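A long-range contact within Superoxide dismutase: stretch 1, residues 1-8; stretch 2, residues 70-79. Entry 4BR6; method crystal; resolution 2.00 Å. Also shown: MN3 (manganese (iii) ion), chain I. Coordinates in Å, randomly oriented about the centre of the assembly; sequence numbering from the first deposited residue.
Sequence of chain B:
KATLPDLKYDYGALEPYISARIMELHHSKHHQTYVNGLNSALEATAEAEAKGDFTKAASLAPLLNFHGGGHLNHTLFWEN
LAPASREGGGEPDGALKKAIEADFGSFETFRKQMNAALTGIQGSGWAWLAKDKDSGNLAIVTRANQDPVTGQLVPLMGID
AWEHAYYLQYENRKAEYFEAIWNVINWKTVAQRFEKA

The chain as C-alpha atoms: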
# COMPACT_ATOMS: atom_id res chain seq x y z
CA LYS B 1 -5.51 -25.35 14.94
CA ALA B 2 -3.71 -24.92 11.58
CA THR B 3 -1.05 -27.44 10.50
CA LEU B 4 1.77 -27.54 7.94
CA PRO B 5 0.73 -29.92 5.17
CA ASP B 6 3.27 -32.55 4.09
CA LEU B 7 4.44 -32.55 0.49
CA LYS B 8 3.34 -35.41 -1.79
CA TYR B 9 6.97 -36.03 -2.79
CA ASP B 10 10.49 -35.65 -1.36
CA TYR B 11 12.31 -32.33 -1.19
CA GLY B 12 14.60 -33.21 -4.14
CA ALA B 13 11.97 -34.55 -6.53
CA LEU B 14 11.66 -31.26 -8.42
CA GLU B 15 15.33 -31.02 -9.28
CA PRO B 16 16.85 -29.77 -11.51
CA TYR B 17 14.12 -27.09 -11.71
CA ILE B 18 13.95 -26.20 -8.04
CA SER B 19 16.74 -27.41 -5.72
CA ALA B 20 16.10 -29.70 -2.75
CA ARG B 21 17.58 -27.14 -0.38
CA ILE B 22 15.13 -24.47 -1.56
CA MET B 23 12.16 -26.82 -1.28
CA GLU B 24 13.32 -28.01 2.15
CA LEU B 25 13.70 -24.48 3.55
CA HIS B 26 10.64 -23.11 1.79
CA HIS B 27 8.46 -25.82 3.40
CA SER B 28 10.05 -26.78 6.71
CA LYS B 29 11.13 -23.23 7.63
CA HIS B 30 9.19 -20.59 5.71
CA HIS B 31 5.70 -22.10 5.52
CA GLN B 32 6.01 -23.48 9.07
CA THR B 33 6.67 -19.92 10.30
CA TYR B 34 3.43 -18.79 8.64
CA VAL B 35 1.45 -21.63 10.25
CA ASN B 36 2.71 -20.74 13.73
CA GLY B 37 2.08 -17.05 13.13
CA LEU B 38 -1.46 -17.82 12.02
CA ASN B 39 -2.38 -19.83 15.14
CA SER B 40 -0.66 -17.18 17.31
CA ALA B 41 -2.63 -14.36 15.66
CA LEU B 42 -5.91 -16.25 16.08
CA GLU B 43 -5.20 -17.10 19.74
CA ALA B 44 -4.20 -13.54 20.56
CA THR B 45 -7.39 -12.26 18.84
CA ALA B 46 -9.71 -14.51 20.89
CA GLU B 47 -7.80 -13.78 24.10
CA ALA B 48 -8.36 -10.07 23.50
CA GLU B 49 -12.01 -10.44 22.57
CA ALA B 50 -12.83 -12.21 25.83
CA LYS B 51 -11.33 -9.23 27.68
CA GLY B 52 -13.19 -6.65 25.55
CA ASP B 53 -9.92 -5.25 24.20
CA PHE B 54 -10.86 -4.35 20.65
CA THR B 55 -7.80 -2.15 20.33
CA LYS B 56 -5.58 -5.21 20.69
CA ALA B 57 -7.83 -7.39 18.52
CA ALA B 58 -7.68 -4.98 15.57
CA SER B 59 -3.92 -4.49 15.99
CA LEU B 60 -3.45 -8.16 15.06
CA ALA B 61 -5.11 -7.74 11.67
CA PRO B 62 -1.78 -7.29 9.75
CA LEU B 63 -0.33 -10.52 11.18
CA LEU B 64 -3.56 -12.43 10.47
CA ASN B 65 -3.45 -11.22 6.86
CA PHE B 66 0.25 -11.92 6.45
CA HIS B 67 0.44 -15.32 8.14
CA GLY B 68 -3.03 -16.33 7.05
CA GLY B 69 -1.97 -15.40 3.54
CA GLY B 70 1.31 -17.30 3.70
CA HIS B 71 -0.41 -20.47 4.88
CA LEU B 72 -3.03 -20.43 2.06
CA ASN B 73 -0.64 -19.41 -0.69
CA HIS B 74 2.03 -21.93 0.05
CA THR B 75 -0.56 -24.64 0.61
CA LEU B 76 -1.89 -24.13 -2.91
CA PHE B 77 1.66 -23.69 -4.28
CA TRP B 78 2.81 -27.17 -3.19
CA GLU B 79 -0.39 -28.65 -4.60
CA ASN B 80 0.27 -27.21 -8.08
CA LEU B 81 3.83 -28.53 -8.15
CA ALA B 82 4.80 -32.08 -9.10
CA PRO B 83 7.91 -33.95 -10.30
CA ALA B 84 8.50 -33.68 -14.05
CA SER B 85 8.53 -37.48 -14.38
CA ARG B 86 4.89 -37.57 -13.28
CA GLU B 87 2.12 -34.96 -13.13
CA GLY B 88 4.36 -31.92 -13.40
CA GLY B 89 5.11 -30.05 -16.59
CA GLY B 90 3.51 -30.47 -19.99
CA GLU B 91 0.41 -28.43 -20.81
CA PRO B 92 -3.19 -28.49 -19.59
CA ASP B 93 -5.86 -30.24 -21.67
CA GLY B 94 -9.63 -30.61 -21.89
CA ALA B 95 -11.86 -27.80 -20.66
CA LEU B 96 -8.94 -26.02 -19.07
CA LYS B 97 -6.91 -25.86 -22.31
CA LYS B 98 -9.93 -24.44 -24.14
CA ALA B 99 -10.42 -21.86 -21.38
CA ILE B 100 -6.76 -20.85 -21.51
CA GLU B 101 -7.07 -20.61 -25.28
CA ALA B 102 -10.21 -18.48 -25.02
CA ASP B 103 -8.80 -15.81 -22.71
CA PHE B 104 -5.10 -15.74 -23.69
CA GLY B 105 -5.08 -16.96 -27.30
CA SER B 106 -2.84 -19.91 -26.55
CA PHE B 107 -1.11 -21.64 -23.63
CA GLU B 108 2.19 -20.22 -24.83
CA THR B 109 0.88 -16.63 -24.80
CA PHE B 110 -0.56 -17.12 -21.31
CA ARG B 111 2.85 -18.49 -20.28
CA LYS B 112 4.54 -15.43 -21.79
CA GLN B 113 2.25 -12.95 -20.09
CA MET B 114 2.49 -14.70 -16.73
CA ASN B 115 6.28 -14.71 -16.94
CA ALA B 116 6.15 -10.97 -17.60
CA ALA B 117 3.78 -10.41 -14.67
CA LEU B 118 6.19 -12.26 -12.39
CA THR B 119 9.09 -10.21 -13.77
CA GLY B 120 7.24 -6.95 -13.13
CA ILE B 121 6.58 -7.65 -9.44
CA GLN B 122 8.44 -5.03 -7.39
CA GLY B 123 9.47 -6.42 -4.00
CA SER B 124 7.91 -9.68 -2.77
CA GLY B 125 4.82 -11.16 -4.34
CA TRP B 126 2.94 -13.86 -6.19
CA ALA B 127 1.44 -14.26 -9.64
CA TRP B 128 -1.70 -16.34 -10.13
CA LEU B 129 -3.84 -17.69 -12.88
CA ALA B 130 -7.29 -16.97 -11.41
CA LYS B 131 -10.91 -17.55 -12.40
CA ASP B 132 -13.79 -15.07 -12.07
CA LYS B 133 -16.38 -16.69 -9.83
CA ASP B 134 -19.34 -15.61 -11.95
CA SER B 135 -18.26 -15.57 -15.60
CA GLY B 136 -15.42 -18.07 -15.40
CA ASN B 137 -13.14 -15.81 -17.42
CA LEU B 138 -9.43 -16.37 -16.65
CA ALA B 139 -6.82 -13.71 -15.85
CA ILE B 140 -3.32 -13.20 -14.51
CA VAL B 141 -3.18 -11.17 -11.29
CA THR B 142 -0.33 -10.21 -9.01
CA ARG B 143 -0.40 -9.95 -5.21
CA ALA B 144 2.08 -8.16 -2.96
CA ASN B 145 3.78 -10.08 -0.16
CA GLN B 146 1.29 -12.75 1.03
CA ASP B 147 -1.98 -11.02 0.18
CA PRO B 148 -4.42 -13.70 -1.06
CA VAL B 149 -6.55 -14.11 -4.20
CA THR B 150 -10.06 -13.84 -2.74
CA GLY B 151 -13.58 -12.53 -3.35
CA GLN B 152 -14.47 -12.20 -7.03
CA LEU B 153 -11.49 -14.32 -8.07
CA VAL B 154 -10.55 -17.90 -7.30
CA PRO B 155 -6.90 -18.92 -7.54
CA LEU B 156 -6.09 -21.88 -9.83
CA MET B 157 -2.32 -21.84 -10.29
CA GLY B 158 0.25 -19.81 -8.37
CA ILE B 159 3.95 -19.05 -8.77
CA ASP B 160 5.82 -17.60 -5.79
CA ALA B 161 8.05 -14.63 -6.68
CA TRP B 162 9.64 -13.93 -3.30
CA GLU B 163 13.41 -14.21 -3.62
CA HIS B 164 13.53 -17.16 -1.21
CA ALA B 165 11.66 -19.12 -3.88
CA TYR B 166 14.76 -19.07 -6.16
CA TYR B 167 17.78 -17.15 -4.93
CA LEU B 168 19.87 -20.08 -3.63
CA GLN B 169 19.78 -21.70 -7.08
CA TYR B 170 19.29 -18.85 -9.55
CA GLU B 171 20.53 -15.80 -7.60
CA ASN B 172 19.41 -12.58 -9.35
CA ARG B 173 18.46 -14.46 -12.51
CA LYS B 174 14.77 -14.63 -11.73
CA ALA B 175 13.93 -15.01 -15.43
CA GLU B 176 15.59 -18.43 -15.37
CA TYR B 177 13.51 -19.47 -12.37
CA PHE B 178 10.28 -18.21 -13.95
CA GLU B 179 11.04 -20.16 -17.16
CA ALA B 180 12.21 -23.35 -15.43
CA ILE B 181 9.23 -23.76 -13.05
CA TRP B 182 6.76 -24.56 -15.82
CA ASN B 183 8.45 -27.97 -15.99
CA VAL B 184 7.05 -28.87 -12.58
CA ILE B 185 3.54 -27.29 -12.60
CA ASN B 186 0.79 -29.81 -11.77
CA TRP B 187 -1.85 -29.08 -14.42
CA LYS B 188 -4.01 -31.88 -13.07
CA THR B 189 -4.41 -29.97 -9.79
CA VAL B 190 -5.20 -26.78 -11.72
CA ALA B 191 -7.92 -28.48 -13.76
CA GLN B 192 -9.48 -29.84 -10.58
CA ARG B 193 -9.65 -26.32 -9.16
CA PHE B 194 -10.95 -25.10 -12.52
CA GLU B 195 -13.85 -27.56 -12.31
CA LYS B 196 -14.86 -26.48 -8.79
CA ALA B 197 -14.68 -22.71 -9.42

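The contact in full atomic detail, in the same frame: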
# COMPACT_ATOMS: atom_id res chain seq x y z
N LYS B 1 -6.94 -25.75 15.03
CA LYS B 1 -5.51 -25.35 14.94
C LYS B 1 -4.96 -25.68 13.55
O LYS B 1 -5.22 -26.76 13.02
CB LYS B 1 -4.71 -26.08 16.01
CG LYS B 1 -3.22 -25.75 16.05
CD LYS B 1 -2.52 -26.58 17.13
CE LYS B 1 -1.00 -26.42 17.11
NZ LYS B 1 -0.54 -25.18 17.80
N ALA B 2 -4.21 -24.75 12.95
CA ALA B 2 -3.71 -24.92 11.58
C ALA B 2 -2.41 -25.72 11.60
O ALA B 2 -1.61 -25.57 12.53
CB ALA B 2 -3.49 -23.57 10.91
N THR B 3 -2.20 -26.53 10.57
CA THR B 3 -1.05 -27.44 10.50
C THR B 3 -0.32 -27.29 9.17
O THR B 3 -0.94 -26.96 8.15
CB THR B 3 -1.49 -28.91 10.67
OG1 THR B 3 -2.31 -29.30 9.57
CG2 THR B 3 -2.27 -29.09 11.95
N LEU B 4 0.98 -27.53 9.17
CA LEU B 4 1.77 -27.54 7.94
C LEU B 4 1.44 -28.82 7.19
O LEU B 4 1.62 -29.91 7.74
CB LEU B 4 3.26 -27.54 8.27
CG LEU B 4 4.23 -27.59 7.10
CD1 LEU B 4 4.35 -26.24 6.45
CD2 LEU B 4 5.59 -28.10 7.55
N PRO B 5 0.97 -28.70 5.93
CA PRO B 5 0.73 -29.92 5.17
C PRO B 5 2.05 -30.56 4.75
O PRO B 5 3.03 -29.84 4.53
CB PRO B 5 -0.05 -29.42 3.95
CG PRO B 5 0.43 -28.00 3.76
CD PRO B 5 0.77 -27.48 5.13
N ASP B 6 2.11 -31.89 4.66
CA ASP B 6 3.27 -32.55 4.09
C ASP B 6 3.23 -32.40 2.58
O ASP B 6 2.15 -32.27 2.00
CB ASP B 6 3.27 -34.04 4.42
CG ASP B 6 3.73 -34.34 5.84
OD1 ASP B 6 4.45 -33.52 6.44
OD2 ASP B 6 3.37 -35.41 6.34
N LEU B 7 4.39 -32.44 1.93
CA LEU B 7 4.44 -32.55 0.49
C LEU B 7 4.05 -33.97 0.07
O LEU B 7 4.04 -34.89 0.89
CB LEU B 7 5.85 -32.23 0.00
CG LEU B 7 6.42 -30.87 0.41
CD1 LEU B 7 7.81 -30.74 -0.14
CD2 LEU B 7 5.54 -29.74 -0.09
N LYS B 8 3.71 -34.13 -1.21
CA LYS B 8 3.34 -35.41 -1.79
C LYS B 8 4.54 -36.10 -2.44
O LYS B 8 4.42 -37.16 -3.05
CB LYS B 8 2.22 -35.21 -2.82
CG LYS B 8 0.94 -34.64 -2.22
CD LYS B 8 -0.25 -34.70 -3.18
CE LYS B 8 -0.02 -33.87 -4.44
NZ LYS B 8 -1.30 -33.56 -5.16
N GLY B 70 0.19 -16.40 3.96
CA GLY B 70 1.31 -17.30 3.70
C GLY B 70 0.89 -18.76 3.73
O GLY B 70 1.28 -19.55 2.87
N HIS B 71 0.10 -19.12 4.74
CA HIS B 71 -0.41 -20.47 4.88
C HIS B 71 -1.19 -20.90 3.62
O HIS B 71 -0.88 -21.92 3.01
CB HIS B 71 -1.31 -20.57 6.11
CG HIS B 71 -1.81 -21.96 6.38
ND1 HIS B 71 -1.01 -23.07 6.29
CD2 HIS B 71 -3.04 -22.40 6.73
CE1 HIS B 71 -1.72 -24.15 6.58
NE2 HIS B 71 -2.96 -23.77 6.84
N LEU B 72 -2.19 -20.11 3.23
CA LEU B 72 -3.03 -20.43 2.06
C LEU B 72 -2.23 -20.53 0.76
O LEU B 72 -2.43 -21.43 -0.05
CB LEU B 72 -4.14 -19.39 1.85
CG LEU B 72 -4.91 -19.44 0.51
CD1 LEU B 72 -5.63 -20.77 0.28
CD2 LEU B 72 -5.90 -18.28 0.39
N ASN B 73 -1.36 -19.55 0.56
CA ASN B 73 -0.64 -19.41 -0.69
C ASN B 73 0.33 -20.52 -0.90
O ASN B 73 0.42 -21.08 -1.98
CB ASN B 73 0.11 -18.09 -0.75
CG ASN B 73 -0.80 -16.90 -0.84
OD1 ASN B 73 -1.96 -17.01 -1.23
ND2 ASN B 73 -0.27 -15.75 -0.50
N HIS B 74 1.09 -20.83 0.14
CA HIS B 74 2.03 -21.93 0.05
C HIS B 74 1.33 -23.27 -0.03
O HIS B 74 1.80 -24.17 -0.72
CB HIS B 74 3.00 -21.91 1.21
CG HIS B 74 3.90 -20.72 1.19
ND1 HIS B 74 3.49 -19.49 1.67
CD2 HIS B 74 5.14 -20.55 0.71
CE1 HIS B 74 4.48 -18.62 1.51
NE2 HIS B 74 5.49 -19.24 0.94
N THR B 75 0.21 -23.41 0.69
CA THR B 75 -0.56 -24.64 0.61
C THR B 75 -0.93 -24.94 -0.83
O THR B 75 -0.67 -26.03 -1.33
CB THR B 75 -1.83 -24.59 1.46
OG1 THR B 75 -1.46 -24.66 2.84
CG2 THR B 75 -2.75 -25.77 1.13
N LEU B 76 -1.55 -23.97 -1.50
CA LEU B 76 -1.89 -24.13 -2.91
C LEU B 76 -0.66 -24.31 -3.80
O LEU B 76 -0.70 -25.08 -4.75
CB LEU B 76 -2.69 -22.93 -3.41
CG LEU B 76 -4.06 -22.71 -2.79
CD1 LEU B 76 -4.66 -21.44 -3.39
CD2 LEU B 76 -4.98 -23.88 -2.99
N PHE B 77 0.42 -23.59 -3.50
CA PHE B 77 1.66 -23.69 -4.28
C PHE B 77 2.16 -25.15 -4.35
O PHE B 77 2.38 -25.67 -5.44
CB PHE B 77 2.75 -22.80 -3.67
CG PHE B 77 3.97 -22.61 -4.54
CD1 PHE B 77 3.86 -22.40 -5.91
CD2 PHE B 77 5.24 -22.62 -3.98
CE1 PHE B 77 4.98 -22.22 -6.69
CE2 PHE B 77 6.37 -22.44 -4.77
CZ PHE B 77 6.24 -22.24 -6.11
N TRP B 78 2.32 -25.80 -3.21
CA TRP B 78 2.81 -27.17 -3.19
C TRP B 78 1.91 -28.08 -4.01
O TRP B 78 2.39 -28.98 -4.71
CB TRP B 78 2.88 -27.72 -1.77
CG TRP B 78 3.57 -26.88 -0.77
CD1 TRP B 78 3.18 -26.67 0.49
CD2 TRP B 78 4.79 -26.14 -0.94
NE1 TRP B 78 4.05 -25.85 1.13
CE2 TRP B 78 5.05 -25.50 0.27
CE3 TRP B 78 5.68 -25.95 -2.00
CZ2 TRP B 78 6.16 -24.68 0.47
CZ3 TRP B 78 6.78 -25.14 -1.80
CH2 TRP B 78 7.01 -24.52 -0.58
N GLU B 79 0.60 -27.85 -3.90
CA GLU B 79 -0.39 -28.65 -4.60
C GLU B 79 -0.28 -28.53 -6.11
O GLU B 79 -0.60 -29.50 -6.81
CB GLU B 79 -1.79 -28.24 -4.18
CG GLU B 79 -2.16 -28.58 -2.77
CD GLU B 79 -3.59 -28.17 -2.48
OE1 GLU B 79 -4.22 -27.55 -3.37
OE2 GLU B 79 -4.09 -28.47 -1.38
MN MN3 I . 7.27 -18.38 -0.42
O HOH W 1 -4.41 -25.90 8.32
O HOH W 2 0.37 -31.99 -6.84
O HOH W 3 6.69 -16.10 0.47

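Residues 1-8 form an extended N-terminal segment without regular secondary structure, laid along the helix that carries residues 70-79. The two backbones keep a modest distance: the CA atoms of Pro5 and Thr75 are 7.1 Å apart, those of Leu7 and Trp78 6.7 Å. No direct hydrogen bond crosses between them. Helix bonds such as Trp78 N to His74 O (3.0 Å) stay within the helix; across the gap the contact consists of packing and two water bridges, with main-chain atoms among the partners. It buries 326 Å² in total, Trp78 and His71 giving the largest covered areas on the helix side (62 and 54 Å²).

The closest apolar contact is Leu7 on Trp78. The CA-to-CB bond of Leu7 runs sideways, but its m,t rotamer brings CD2 over one face of the indole, 3.8 Å from the centroid of the five-membered ring and 3.5 Å from Trp78 CG, a CH-pi contact. A branched aliphatic end suits a flat aromatic surface; the CA-to-CB bond of Trp78 is directed toward the segment, and chi1 is m. Pro5 fills the next position up the helix: its CG lies at the edge of the indole, 4.5 Å from Trp78 CD1, and 3.9 Å from Thr75 OG1. Thr75 OG1 donates to His71 O at 2.8 Å, so its hydrogen is already used within the helix where it lies beside the apolar Pro5.

Toward the start of the segment His71 takes over. Its CE1 comes 3.3 Å from Thr3 O, its NE2 4.1 Å from Ala2 CB; buried Ala2 has only a methyl to place there, while the CA-to-CB bond of Thr3 is directed away. The His71 ring both packs and holds water 1, which joins Thr3 N (3.2 Å) to His71 NE2 (3.0 Å). At the other end, water 2 accepts from Lys8 NZ (2.8 Å) and donates to Glu79 O (2.7 Å), letting a long, exposed lysine reach the helix backbone indirectly.

His74 plays another part: its NE2 binds the manganese ion MN at 2.4 Å.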